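PDB 2IX4: 3-oxoacyl-[acyl-carrier-protein] synthase, mitochondrial from Arabidopsis thaliana, which catalyses the chain-elongating condensation of mitochondrial fatty acid synthesis, adding two carbons from malonyl-ACP to a fatty acyl-ACP with loss of carbon dioxide. Local coordinates for residues Val4-Gly9 with Ala268-Glu273; Asp244-Gly249 with Thr322-Gly327; Gly278-Ala283 with Gly421-Leu426. All coordinates share one frame; numbering follows the deposited sequence.

Contact 1 (Val4-Gly9 with Ala268-Glu273)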
ATOM      1  N   VAL A   4       8.622 -16.404 -13.832  1.00 21.25           N
ATOM      2  CA  VAL A   4      10.037 -16.608 -13.527  1.00 21.28           C
ATOM      3  C   VAL A   4      10.753 -15.294 -13.203  1.00 21.20           C
ATOM      4  O   VAL A   4      10.252 -14.208 -13.507  1.00 21.32           O
ATOM      5  CB  VAL A   4      10.793 -17.368 -14.661  1.00 21.27           C
ATOM      6  CG1 VAL A   4      10.231 -18.768 -14.849  1.00 21.32           C
ATOM      7  CG2 VAL A   4      10.781 -16.581 -15.970  1.00 21.17           C
ATOM      8  N   VAL A   5      11.921 -15.411 -12.581  1.00 20.93           N
ATOM      9  CA  VAL A   5      12.724 -14.261 -12.193  1.00 20.55           C
ATOM     10  C   VAL A   5      13.890 -14.144 -13.165  1.00 20.39           C
ATOM     11  O   VAL A   5      14.666 -15.089 -13.322  1.00 20.35           O
ATOM     12  CB  VAL A   5      13.251 -14.406 -10.747  1.00 20.50           C
ATOM     13  CG1 VAL A   5      14.067 -13.184 -10.348  1.00 20.38           C
ATOM     14  CG2 VAL A   5      12.096 -14.616  -9.772  1.00 20.59           C
ATOM     15  N   THR A   6      14.007 -12.987 -13.816  1.00 20.14           N
ATOM     16  CA  THR A   6      15.027 -12.780 -14.845  1.00 19.86           C
ATOM     17  C   THR A   6      16.012 -11.656 -14.521  1.00 19.74           C
ATOM     18  O   THR A   6      16.985 -11.454 -15.245  1.00 19.54           O
ATOM     19  CB  THR A   6      14.390 -12.519 -16.236  1.00 19.91           C
ATOM     20  OG1 THR A   6      13.424 -11.465 -16.139  1.00 19.90           O
ATOM     21  CG2 THR A   6      13.714 -13.771 -16.766  1.00 20.19           C
ATOM     22  N   GLY A   7      15.766 -10.932 -13.432  1.00 19.64           N
ATOM     23  CA  GLY A   7      16.650  -9.844 -13.024  1.00 19.41           C
ATOM     24  C   GLY A   7      16.601  -9.591 -11.534  1.00 19.49           C
ATOM     25  O   GLY A   7      15.531  -9.642 -10.932  1.00 19.20           O
ATOM     26  N   LEU A   8      17.767  -9.328 -10.947  1.00 19.65           N
ATOM     27  CA  LEU A   8      17.875  -9.030  -9.518  1.00 19.72           C
ATOM     28  C   LEU A   8      18.573  -7.690  -9.300  1.00 20.05           C
ATOM     29  O   LEU A   8      19.535  -7.358 -10.000  1.00 19.75           O
ATOM     30  CB  LEU A   8      18.639 -10.141  -8.784  1.00 19.74           C
ATOM     31  CG  LEU A   8      18.192 -11.607  -8.874  1.00 19.29           C
ATOM     32  CD1 LEU A   8      19.199 -12.506  -8.180  1.00 18.97           C
ATOM     33  CD2 LEU A   8      16.813 -11.823  -8.280  1.00 18.97           C
ATOM     34  N   GLY A   9      18.084  -6.921  -8.329  1.00 20.05           N
ATOM     35  CA  GLY A   9      18.675  -5.623  -8.011  1.00 20.35           C
ATOM     36  C   GLY A   9      18.445  -5.261  -6.561  1.00 20.61           C
ATOM     37  O   GLY A   9      17.360  -5.489  -6.028  1.00 20.51           O
ATOM     38  N   ALA A 268      16.192 -14.989 -22.371  1.00 25.37           N
ATOM     39  CA  ALA A 268      16.599 -14.417 -21.095  1.00 25.55           C
ATOM     40  C   ALA A 268      17.066 -15.513 -20.148  1.00 25.75           C
ATOM     41  O   ALA A 268      16.536 -16.626 -20.164  1.00 25.79           O
ATOM     42  CB  ALA A 268      15.451 -13.635 -20.476  1.00 25.49           C
ATOM     43  N   LYS A 269      18.066 -15.203 -19.329  1.00 25.91           N
ATOM     44  CA  LYS A 269      18.501 -16.147 -18.312  1.00 26.03           C
ATOM     45  C   LYS A 269      17.512 -16.117 -17.155  1.00 25.64           C
ATOM     46  O   LYS A 269      17.011 -15.060 -16.777  1.00 25.70           O
ATOM     47  CB  LYS A 269      19.952 -15.899 -17.865  1.00 26.45           C
ATOM     48  CG  LYS A 269      20.266 -14.518 -17.299  1.00 27.76           C
ATOM     49  CD  LYS A 269      20.361 -14.539 -15.776  1.00 29.93           C
ATOM     50  CE  LYS A 269      21.394 -13.537 -15.266  1.00 30.41           C
ATOM     51  NZ  LYS A 269      21.156 -12.158 -15.772  1.00 30.99           N
ATOM     52  N   ILE A 270      17.214 -17.294 -16.625  1.00 25.33           N
ATOM     53  CA  ILE A 270      16.190 -17.437 -15.606  1.00 24.97           C
ATOM     54  C   ILE A 270      16.822 -17.921 -14.307  1.00 24.86           C
ATOM     55  O   ILE A 270      17.504 -18.949 -14.283  1.00 24.90           O
ATOM     56  CB  ILE A 270      15.075 -18.400 -16.080  1.00 24.99           C
ATOM     57  CG1 ILE A 270      14.340 -17.803 -17.287  1.00 24.92           C
ATOM     58  CG2 ILE A 270      14.102 -18.694 -14.949  1.00 25.00           C
ATOM     59  CD1 ILE A 270      13.570 -18.811 -18.117  1.00 25.56           C
ATOM     60  N   TYR A 271      16.602 -17.167 -13.234  1.00 24.48           N
ATOM     61  CA  TYR A 271      17.121 -17.522 -11.920  1.00 24.22           C
ATOM     62  C   TYR A 271      16.319 -18.661 -11.298  1.00 24.12           C
ATOM     63  O   TYR A 271      16.889 -19.656 -10.847  1.00 24.09           O
ATOM     64  CB  TYR A 271      17.107 -16.307 -10.985  1.00 24.10           C
ATOM     65  CG  TYR A 271      18.172 -15.269 -11.276  1.00 24.17           C
ATOM     66  CD1 TYR A 271      17.875 -14.135 -12.029  1.00 23.81           C
ATOM     67  CD2 TYR A 271      19.473 -15.417 -10.789  1.00 23.89           C
ATOM     68  CE1 TYR A 271      18.845 -13.174 -12.294  1.00 23.66           C
ATOM     69  CE2 TYR A 271      20.451 -14.461 -11.051  1.00 23.67           C
ATOM     70  CZ  TYR A 271      20.128 -13.343 -11.804  1.00 23.86           C
ATOM     71  OH  TYR A 271      21.084 -12.389 -12.070  1.00 23.56           O
ATOM     72  N   ALA A 272      14.997 -18.504 -11.285  1.00 23.96           N
ATOM     73  CA  ALA A 272      14.090 -19.426 -10.607  1.00 24.01           C
ATOM     74  C   ALA A 272      12.649 -19.137 -11.012  1.00 24.01           C
ATOM     75  O   ALA A 272      12.377 -18.134 -11.670  1.00 23.92           O
ATOM     76  CB  ALA A 272      14.241 -19.301  -9.083  1.00 23.83           C
ATOM     77  N   GLU A 273      11.737 -20.023 -10.618  1.00 23.96           N
ATOM     78  CA  GLU A 273      10.307 -19.805 -10.779  1.00 24.05           C
ATOM     79  C   GLU A 273       9.716 -19.426  -9.425  1.00 24.10           C
ATOM     80  O   GLU A 273      10.127 -19.962  -8.393  1.00 23.88           O
ATOM     81  CB  GLU A 273       9.629 -21.071 -11.315  1.00 24.13           C
ATOM     82  CG  GLU A 273       8.119 -20.945 -11.525  1.00 24.70           C
ATOM     83  CD  GLU A 273       7.446 -22.235 -11.970  1.00 25.64           C
ATOM     84  OE1 GLU A 273       8.097 -23.302 -11.965  1.00 26.65           O
ATOM     85  OE2 GLU A 273       6.249 -22.180 -12.324  1.00 25.87           O
TER
HETATM   86  O   HOH W   1      17.724 -12.381 -17.502  1.00 36.85           O
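Val-5 and Tyr-271 meet where two antiparallel strands of the thiolase fold, 3-12 and 272-281, come together inside the main sheet of this ketosynthase. The pairing is short, because residues 268-271 run off as a loop and the two chains run 109° apart in overall direction. Two backbone hydrogen bonds hold the join: Val-5 N to Ala-272 O at 2.9 Å, and Tyr-271 N to Val-5 O at 2.8 Å. Next to them a water donates to both Thr-6 O and Lys-269 O, joining the two backbones.

The apolar contacts fall into two groups. Beside helix 260-265, Val-4 and Ile-270 cross obliquely, with Val-4 CB 3.6 Å from Ile-270 CG2. Thr-6 continues this patch with its methyl, CG2 lying 4.1 Å from Ala-268 CB, while its OG1 hydrogen-bonds Glu-258. The other group is built round the Tyr-271 ring, which has His-377 edge-to-face and Ile-373 of helix 364-378 as further neighbours.

Polar ends are tied mostly outside the pair. Asp-102 takes a hydrogen bond from Tyr-271 OH and another from Leu-8 N and forms a salt bridge with Lys-269 NZ, so one carboxylate links both segments; Glu-273 pairs with Arg-2.

Leu-8 and Tyr-271 reach toward each other tip to tip. Leu-8 CG stands anti to its own carbonyl carbon (chi1 -55°), and CD1 makes a CH-pi contact over one face of the tyrosine, 3.8 Å from the ring centroid and 16° off the ring normal.

Contact 2 (Asp244-Gly249 with Thr322-Gly327)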
ATOM      1  N   ASP A 244      16.971  -8.903  21.979  1.00 20.32           N
ATOM      2  CA  ASP A 244      16.168  -7.928  22.729  1.00 20.29           C
ATOM      3  C   ASP A 244      15.417  -6.912  21.848  1.00 20.17           C
ATOM      4  O   ASP A 244      15.097  -5.808  22.294  1.00 20.08           O
ATOM      5  CB  ASP A 244      17.030  -7.220  23.791  1.00 20.25           C
ATOM      6  CG  ASP A 244      17.964  -6.165  23.201  1.00 20.71           C
ATOM      7  OD1 ASP A 244      18.540  -6.387  22.111  1.00 20.58           O
ATOM      8  OD2 ASP A 244      18.120  -5.104  23.842  1.00 20.97           O
ATOM      9  N   GLY A 245      15.129  -7.301  20.608  1.00 19.74           N
ATOM     10  CA  GLY A 245      14.405  -6.445  19.670  1.00 19.67           C
ATOM     11  C   GLY A 245      15.186  -6.304  18.378  1.00 19.52           C
ATOM     12  O   GLY A 245      16.377  -6.610  18.338  1.00 19.40           O
ATOM     13  N   PHE A 246      14.527  -5.846  17.317  1.00 19.61           N
ATOM     14  CA  PHE A 246      15.217  -5.716  16.034  1.00 19.75           C
ATOM     15  C   PHE A 246      16.023  -4.420  15.900  1.00 19.63           C
ATOM     16  O   PHE A 246      15.897  -3.501  16.709  1.00 19.58           O
ATOM     17  CB  PHE A 246      14.285  -5.964  14.828  1.00 19.66           C
ATOM     18  CG  PHE A 246      13.221  -4.920  14.621  1.00 20.50           C
ATOM     19  CD1 PHE A 246      13.492  -3.758  13.897  1.00 20.57           C
ATOM     20  CD2 PHE A 246      11.930  -5.122  15.102  1.00 20.70           C
ATOM     21  CE1 PHE A 246      12.501  -2.801  13.677  1.00 21.60           C
ATOM     22  CE2 PHE A 246      10.934  -4.173  14.889  1.00 21.33           C
ATOM     23  CZ  PHE A 246      11.220  -3.009  14.176  1.00 21.24           C
ATOM     24  N   VAL A 247      16.868  -4.382  14.877  1.00 19.63           N
ATOM     25  CA  VAL A 247      17.674  -3.217  14.566  1.00 19.66           C
ATOM     26  C   VAL A 247      17.163  -2.702  13.232  1.00 19.76           C
ATOM     27  O   VAL A 247      17.147  -3.447  12.256  1.00 19.77           O
ATOM     28  CB  VAL A 247      19.173  -3.589  14.466  1.00 19.69           C
ATOM     29  CG1 VAL A 247      20.004  -2.388  14.050  1.00 19.51           C
ATOM     30  CG2 VAL A 247      19.677  -4.150  15.795  1.00 19.31           C
ATOM     31  N   ILE A 248      16.723  -1.443  13.208  1.00 19.96           N
ATOM     32  CA  ILE A 248      16.175  -0.830  11.998  1.00 20.25           C
ATOM     33  C   ILE A 248      17.258  -0.759  10.929  1.00 20.09           C
ATOM     34  O   ILE A 248      18.383  -0.347  11.202  1.00 20.10           O
ATOM     35  CB  ILE A 248      15.587   0.593  12.256  1.00 20.32           C
ATOM     36  CG1 ILE A 248      14.425   0.535  13.247  1.00 21.19           C
ATOM     37  CG2 ILE A 248      15.076   1.224  10.963  1.00 20.76           C
ATOM     38  CD1 ILE A 248      13.833   1.895  13.592  1.00 22.46           C
ATOM     39  N   GLY A 249      16.911  -1.194   9.724  1.00 20.16           N
ATOM     40  CA  GLY A 249      17.798  -1.088   8.571  1.00 20.27           C
ATOM     41  C   GLY A 249      17.106  -0.333   7.454  1.00 20.48           C
ATOM     42  O   GLY A 249      15.950   0.053   7.587  1.00 20.59           O
ATOM     43  N   THR A 322      13.351 -11.481  13.355  1.00 21.09           N
ATOM     44  CA  THR A 322      13.889 -10.126  13.405  1.00 21.02           C
ATOM     45  C   THR A 322      14.817  -9.881  14.596  1.00 21.11           C
ATOM     46  O   THR A 322      15.359  -8.785  14.735  1.00 21.06           O
ATOM     47  CB  THR A 322      12.746  -9.090  13.473  1.00 21.28           C
ATOM     48  OG1 THR A 322      11.969  -9.314  14.659  1.00 20.64           O
ATOM     49  CG2 THR A 322      11.840  -9.200  12.256  1.00 21.03           C
ATOM     50  N   SER A 323      15.003 -10.902  15.434  1.00 21.08           N
ATOM     51  CA  SER A 323      15.774 -10.809  16.690  1.00 21.05           C
ATOM     52  C   SER A 323      14.905 -10.315  17.855  1.00 21.18           C
ATOM     53  O   SER A 323      15.349  -9.517  18.686  1.00 21.15           O
ATOM     54  CB  SER A 323      17.042  -9.955  16.531  1.00 21.00           C
ATOM     55  OG  SER A 323      17.919 -10.129  17.632  1.00 20.55           O
ATOM     56  N   THR A 324      13.667 -10.802  17.900  0.50 21.28           N
ATOM     57  CA  THR A 324      12.731 -10.450  18.962  0.50 21.41           C
ATOM     58  C   THR A 324      12.376 -11.687  19.781  0.50 21.41           C
ATOM     59  O   THR A 324      12.106 -12.747  19.210  0.50 21.40           O
ATOM     60  CB  THR A 324      11.446  -9.807  18.398  0.50 21.54           C
ATOM     61  OG1 THR A 324      10.814 -10.712  17.482  0.50 21.71           O
ATOM     62  CG2 THR A 324      11.781  -8.515  17.674  0.50 21.52           C
ATOM     63  N   PRO A 325      12.393 -11.561  21.123  1.00 21.37           N
ATOM     64  CA  PRO A 325      12.105 -12.685  22.032  1.00 21.55           C
ATOM     65  C   PRO A 325      10.872 -13.521  21.679  1.00 21.79           C
ATOM     66  O   PRO A 325      10.988 -14.740  21.538  1.00 21.91           O
ATOM     67  CB  PRO A 325      11.925 -12.000  23.391  1.00 21.36           C
ATOM     68  CG  PRO A 325      12.803 -10.814  23.309  1.00 21.37           C
ATOM     69  CD  PRO A 325      12.712 -10.334  21.885  1.00 21.40           C
ATOM     70  N   ILE A 326       9.715 -12.879  21.531  1.00 21.96           N
ATOM     71  CA  ILE A 326       8.471 -13.600  21.232  1.00 22.08           C
ATOM     72  C   ILE A 326       8.428 -14.020  19.761  1.00 21.90           C
ATOM     73  O   ILE A 326       8.241 -15.198  19.452  1.00 21.83           O
ATOM     74  CB  ILE A 326       7.214 -12.775  21.623  1.00 22.18           C
ATOM     75  CG1 ILE A 326       7.078 -12.720  23.149  1.00 22.69           C
ATOM     76  CG2 ILE A 326       5.950 -13.363  20.997  1.00 22.15           C
ATOM     77  CD1 ILE A 326       6.124 -11.649  23.661  1.00 24.17           C
ATOM     78  N   GLY A 327       8.636 -13.055  18.871  1.00 21.92           N
ATOM     79  CA  GLY A 327       8.539 -13.266  17.428  1.00 21.91           C
ATOM     80  C   GLY A 327       9.334 -14.434  16.881  1.00 21.78           C
ATOM     81  O   GLY A 327       8.798 -15.252  16.131  1.00 21.79           O
TER
HETATM   82  O   HOH W   2      18.400  -8.303  19.528  1.00 15.38           O
HETATM   83  O   HOH W   3      17.067  -7.220  13.532  1.00 16.59           O
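Gly-245 N donates to Ser-323 O at 2.9 Å, a bent bond (142° at the hydrogen) between a loop and the turn leading into helix 325-339, which run in nearly opposite directions. Gly-245 has phi 126°, where a side chain would be jammed against the preceding carbonyl oxygen. Two waters extend the join: one accepts from Asp-244 N and hydrogen-bonds Ser-323 OG, which also bonds Arg-237 N; the other accepts from Val-247 N and donates to Thr-322 O at 2.6 Å.

Among the side chains, Phe-246 touches with its base, CB lying 3.0 Å from Thr-322 O and 3.7 Å from Thr-322 CB. The ring, with CG set between the backbone N and the carbonyl carbon (chi1 68°), leads away from the threonine backbone to meet His-359 edge-to-face. The CB of Asp-244 points away, and its carboxylate bonds Ser-225 OG and the N atoms of Thr-226 and Lys-227.

Thr-322 stands beside the predicted catalytic histidines His-320 and His-359, and the Phe-246 side chain is about 5 Å from the bound hexanoic acid. The contact is consistent with a second shell behind the active site, joined by backbone groups and water, with the Phe-246 ring against His-359.

Contact 3 (Gly278-Ala283 with Gly421-Leu426)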
ATOM      1  N   GLY A 278       1.823 -17.504  -0.395  1.00 21.24           N
ATOM      2  CA  GLY A 278       0.886 -17.785   0.684  1.00 21.01           C
ATOM      3  C   GLY A 278       0.625 -16.545   1.504  1.00 20.95           C
ATOM      4  O   GLY A 278       1.564 -15.842   1.877  1.00 20.87           O
ATOM      5  N   MET A 279      -0.650 -16.283   1.783  1.00 20.89           N
ATOM      6  CA  MET A 279      -1.060 -15.111   2.555  1.00 20.84           C
ATOM      7  C   MET A 279      -1.977 -15.510   3.687  1.00 20.64           C
ATOM      8  O   MET A 279      -2.822 -16.390   3.525  1.00 20.63           O
ATOM      9  CB  MET A 279      -1.792 -14.105   1.668  1.00 21.07           C
ATOM     10  CG  MET A 279      -0.923 -13.392   0.649  1.00 21.54           C
ATOM     11  SD  MET A 279      -1.916 -12.434  -0.514  1.00 23.70           S
ATOM     12  CE  MET A 279      -2.692 -13.738  -1.466  1.00 23.14           C
ATOM     13  N   SER A 280      -1.817 -14.848   4.828  1.00 20.32           N
ATOM     14  CA  SER A 280      -2.719 -15.044   5.955  1.00 20.02           C
ATOM     15  C   SER A 280      -2.760 -13.813   6.848  1.00 19.94           C
ATOM     16  O   SER A 280      -2.013 -12.851   6.643  1.00 19.43           O
ATOM     17  CB  SER A 280      -2.296 -16.262   6.779  1.00 20.14           C
ATOM     18  OG  SER A 280      -1.133 -15.976   7.536  1.00 19.98           O
ATOM     19  N   GLY A 281      -3.651 -13.866   7.832  1.00 19.72           N
ATOM     20  CA  GLY A 281      -3.722 -12.880   8.892  1.00 20.11           C
ATOM     21  C   GLY A 281      -3.755 -13.578  10.238  1.00 20.36           C
ATOM     22  O   GLY A 281      -4.391 -14.627  10.384  1.00 20.26           O
ATOM     23  N   ASP A 282      -3.056 -13.003  11.215  1.00 20.66           N
ATOM     24  CA  ASP A 282      -3.038 -13.527  12.581  1.00 21.06           C
ATOM     25  C   ASP A 282      -4.393 -13.364  13.261  1.00 21.40           C
ATOM     26  O   ASP A 282      -4.821 -14.235  14.020  1.00 21.42           O
ATOM     27  CB  ASP A 282      -1.970 -12.818  13.424  1.00 20.99           C
ATOM     28  CG  ASP A 282      -0.546 -13.151  12.993  1.00 21.21           C
ATOM     29  OD1 ASP A 282      -0.342 -14.137  12.253  1.00 21.50           O
ATOM     30  OD2 ASP A 282       0.381 -12.425  13.415  1.00 20.73           O
ATOM     31  N   ALA A 283      -5.055 -12.238  12.985  1.00 21.86           N
ATOM     32  CA  ALA A 283      -6.312 -11.861  13.645  1.00 22.51           C
ATOM     33  C   ALA A 283      -6.182 -11.904  15.173  1.00 23.00           C
ATOM     34  O   ALA A 283      -7.079 -12.383  15.872  1.00 23.05           O
ATOM     35  CB  ALA A 283      -7.471 -12.744  13.160  1.00 22.15           C
ATOM     36  N   GLY A 421      -0.774  -8.148  11.903  1.00 22.97           N
ATOM     37  CA  GLY A 421      -0.859  -9.599  11.761  1.00 22.45           C
ATOM     38  C   GLY A 421      -0.922 -10.046  10.314  1.00 22.16           C
ATOM     39  O   GLY A 421      -1.549 -11.054  10.004  1.00 22.03           O
ATOM     40  N   THR A 422      -0.267  -9.291   9.435  1.00 21.67           N
ATOM     41  CA  THR A 422      -0.258  -9.578   8.005  1.00 21.71           C
ATOM     42  C   THR A 422       0.937 -10.461   7.641  1.00 21.31           C
ATOM     43  O   THR A 422       2.083 -10.106   7.917  1.00 21.48           O
ATOM     44  CB  THR A 422      -0.282  -8.271   7.150  1.00 21.77           C
ATOM     45  OG1 THR A 422      -0.146  -8.594   5.759  1.00 22.55           O
ATOM     46  CG2 THR A 422       0.837  -7.300   7.558  1.00 21.69           C
ATOM     47  N   ASN A 423       0.657 -11.613   7.033  1.00 20.92           N
ATOM     48  CA  ASN A 423       1.687 -12.610   6.731  1.00 20.60           C
ATOM     49  C   ASN A 423       1.769 -12.956   5.263  1.00 20.59           C
ATOM     50  O   ASN A 423       0.750 -13.125   4.598  1.00 20.58           O
ATOM     51  CB  ASN A 423       1.438 -13.897   7.517  1.00 20.26           C
ATOM     52  CG  ASN A 423       1.309 -13.654   8.996  1.00 20.50           C
ATOM     53  OD1 ASN A 423       2.175 -13.029   9.607  1.00 20.65           O
ATOM     54  ND2 ASN A 423       0.228 -14.146   9.585  1.00 19.01           N
ATOM     55  N   ALA A 424       2.997 -13.072   4.769  1.00 20.72           N
ATOM     56  CA  ALA A 424       3.246 -13.563   3.424  1.00 21.01           C
ATOM     57  C   ALA A 424       4.373 -14.586   3.438  1.00 21.17           C
ATOM     58  O   ALA A 424       5.299 -14.501   4.249  1.00 21.32           O
ATOM     59  CB  ALA A 424       3.579 -12.416   2.486  1.00 20.91           C
ATOM     60  N   SER A 425       4.273 -15.562   2.544  1.00 21.22           N
ATOM     61  CA  SER A 425       5.316 -16.553   2.361  1.00 21.35           C
ATOM     62  C   SER A 425       5.522 -16.757   0.865  1.00 21.27           C
ATOM     63  O   SER A 425       4.590 -17.121   0.149  1.00 21.39           O
ATOM     64  CB  SER A 425       4.931 -17.861   3.049  1.00 21.43           C
ATOM     65  OG  SER A 425       6.073 -18.647   3.326  1.00 22.32           O
ATOM     66  N   LEU A 426       6.735 -16.485   0.395  1.00 21.23           N
ATOM     67  CA  LEU A 426       7.072 -16.645  -1.018  1.00 21.32           C
ATOM     68  C   LEU A 426       7.895 -17.906  -1.220  1.00 21.51           C
ATOM     69  O   LEU A 426       8.889 -18.116  -0.527  1.00 21.60           O
ATOM     70  CB  LEU A 426       7.849 -15.429  -1.544  1.00 21.30           C
ATOM     71  CG  LEU A 426       7.168 -14.055  -1.542  1.00 21.12           C
ATOM     72  CD1 LEU A 426       8.161 -12.980  -1.957  1.00 21.19           C
ATOM     73  CD2 LEU A 426       5.934 -14.031  -2.446  1.00 21.48           C
TER
HETATM   74  O   HOH W   4       2.773 -12.730  12.252  1.00 23.07           O
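Ser-280 and Asn-423 form a hydrogen-bonded pair in the antiparallel ladder between strands 272-281 and 422-429, a buried part of the main sheet near the dimer interface. Gly-278 and Ser-425 make the next such pair. At the other end Asp-282 N reaches Gly-421 O at 2.7 Å. Gly-421 has positive phi and begins a G1 beta bulge with Thr-422 opposite Gly-418.

With CG anti to its carbonyl carbon (chi1 -54°), Asn-423 gives both ND2 bonds close to the amide plane: one to Ser-280 OG at 3.1 Å, the other to Asp-282 OD1 at 2.7 Å, met from above the carboxylate plane. A water donates to Asn-423 OD1 and Asp-282 OD2; with the two ND2 bonds this should keep the amide from turning. A leucine here would probably leave Asp-282 OD1 without its donor and the bridging water with one acceptor fewer.

Ser-280 OG is also bonded to Gly-295 O, and helix 294-307 packs on the Ser-280 and Ser-425 face. Ala-424 and Met-279 face helix 181-195 on the other side, where Thr-422 OG1 bonds Asn-172 O of the second subunit. Strand 411-418 flanks 422-429 on its other edge, with backbone bonds of Ala-424 to Ser-416 and Leu-426 to Ser-414.

From the N terminus, strand 3-12 waits for some 260 residues before 268-273 closes contact 1, bringing the start of the chain beside strand 272-281. Within that span lies 244-249, whose partner 322-327 comes only later, so contact 2 crosses contact 1. Strand 272-281 then goes straight on into contact 3, which opens after contact 1 has closed and ends near the C terminus with 421-426; it crosses contact 2 as well. Contacts 1 and 3 thus place one strand between 3-12 and 422-429 in the same sheet, their centres 25 Å apart. Contact 2 joins the loop before strand 251-259 to the start of helix 325-339, by the active site, its nearest atoms about 9 Å from those of contact 3.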